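Local coordinates for MOSUB1, transcription cofactor (Magnaporthe oryzae, PDB 4AGH), which binds single-stranded DNA and probably acts as a PC4-type transcriptional coactivator, at residues V57-S60 with M65-I68. Residues are numbered along the deposited sequence; the frame is centred on the assembly and turned at random.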
loop_
_atom_site.group_PDB
_atom_site.type_symbol
_atom_site.label_atom_id
_atom_site.label_comp_id
_atom_site.label_asym_id
_atom_site.label_seq_id
_atom_site.Cartn_x
_atom_site.Cartn_y
_atom_site.Cartn_z
ATOM N N VAL A 57 -8.127 1.110 2.464
ATOM C CA VAL A 57 -7.743 0.664 1.130
ATOM C C VAL A 57 -9.041 0.524 0.332
ATOM O O VAL A 57 -9.983 -0.112 0.785
ATOM C CB VAL A 57 -6.967 -0.658 1.144
ATOM C CG1 VAL A 57 -6.580 -1.045 -0.280
ATOM C CG2 VAL A 57 -5.721 -0.512 1.996
ATOM N N GLY A 58 -9.101 1.150 -0.831
ATOM C CA GLY A 58 -10.324 1.116 -1.610
ATOM C C GLY A 58 -9.992 0.933 -3.067
ATOM O O GLY A 58 -8.828 0.981 -3.443
ATOM N N ILE A 59 -11.012 0.703 -3.884
ATOM C CA ILE A 59 -10.810 0.586 -5.319
ATOM C C ILE A 59 -11.669 1.614 -6.026
ATOM O O ILE A 59 -12.889 1.660 -5.816
ATOM C CB ILE A 59 -11.193 -0.816 -5.823
ATOM C CG1 ILE A 59 -10.313 -1.873 -5.147
ATOM C CG2 ILE A 59 -11.035 -0.901 -7.329
ATOM C CD1 ILE A 59 -10.847 -3.281 -5.306
ATOM N N SER A 60 -11.029 2.433 -6.859
ATOM C CA SER A 60 -11.723 3.448 -7.644
ATOM C C SER A 60 -11.528 3.152 -9.119
ATOM O O SER A 60 -10.641 2.387 -9.500
ATOM C CB SER A 60 -11.176 4.846 -7.321
ATOM O OG SER A 60 -9.839 5.004 -7.796
ATOM N N MET A 65 -10.109 2.342 -15.973
ATOM C CA MET A 65 -8.980 1.715 -15.296
ATOM C C MET A 65 -9.236 1.679 -13.805
ATOM O O MET A 65 -9.755 2.636 -13.234
ATOM C CB MET A 65 -7.675 2.458 -15.589
ATOM C CG MET A 65 -7.138 2.213 -16.995
ATOM S SD MET A 65 -5.500 2.936 -17.219
ATOM C CE MET A 65 -4.746 2.564 -15.629
ATOM N N ASP A 66 -8.840 0.580 -13.165
ATOM C CA ASP A 66 -9.030 0.442 -11.730
ATOM C C ASP A 66 -7.766 0.799 -10.954
ATOM O O ASP A 66 -6.655 0.550 -11.420
ATOM C CB ASP A 66 -9.451 -0.988 -11.387
ATOM C CG ASP A 66 -10.803 -1.347 -11.973
ATOM O OD1 ASP A 66 -11.803 -0.744 -11.542
ATOM O OD2 ASP A 66 -10.861 -2.214 -12.871
ATOM N N PHE A 67 -7.956 1.397 -9.781
ATOM C CA PHE A 67 -6.844 1.785 -8.907
ATOM C C PHE A 67 -7.073 1.285 -7.501
ATOM O O PHE A 67 -8.207 1.279 -7.002
ATOM C CB PHE A 67 -6.674 3.293 -8.902
ATOM C CG PHE A 67 -6.338 3.837 -10.250
ATOM C CD1 PHE A 67 -7.343 4.140 -11.153
ATOM C CD2 PHE A 67 -5.019 3.963 -10.645
ATOM C CE1 PHE A 67 -7.033 4.606 -12.418
ATOM C CE2 PHE A 67 -4.703 4.432 -11.902
ATOM C CZ PHE A 67 -5.711 4.753 -12.792
ATOM N N ILE A 68 -5.988 0.848 -6.867
ATOM C CA ILE A 68 -6.057 0.408 -5.491
ATOM C C ILE A 68 -5.486 1.543 -4.654
ATOM O O ILE A 68 -4.284 1.817 -4.686
ATOM C CB ILE A 68 -5.260 -0.890 -5.240
ATOM C CG1 ILE A 68 -5.856 -2.080 -6.021
ATOM C CG2 ILE A 68 -5.242 -1.223 -3.759
ATOM C CD1 ILE A 68 -5.455 -2.122 -7.498
#
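Ser60 and Phe67 form a hydrogen-bonded pair in the antiparallel beta hairpin of strands 55-62 and 65-76, part of the antiparallel sheet of this PC4-family domain. Ser60 N gives its hydrogen to Phe67 O at 3.1 Å, in the carbonyl plane. Phe67 N returns the bond to Ser60 O at 2.9 Å, tilted 19° out of the Ser60 carbonyl plane. Each acceptor also takes a CA-H contact, the shorter from Ile59 CA to Phe67 O at 3.2 Å. One face of the hairpin is closely packed: Val57, Ile59, Asp66 and Ile68 are all buried there. Val57 CG1, anti to its own N (chi1 -179°), lies across Ile68 CG2 at 3.7 Å, and the second subunit packs on this face with Phe97 against Val57 and Leu108 against Ile68. Asp66 OD1 is held by Gln61 NE2 and by a salt bridge to Arg111 of the second subunit, tying the hairpin to the dimer partner. The opposite face, with Ser60 and Phe67, is more open to solvent: both stay partly exposed, and the backbone Ser60 O lies near the plane of the Phe67 ring, at its edge beside CD1, a loose approach. Ser60 OG bonds Asn69 ND2 and lies 3.8 Å from Phe67 CB.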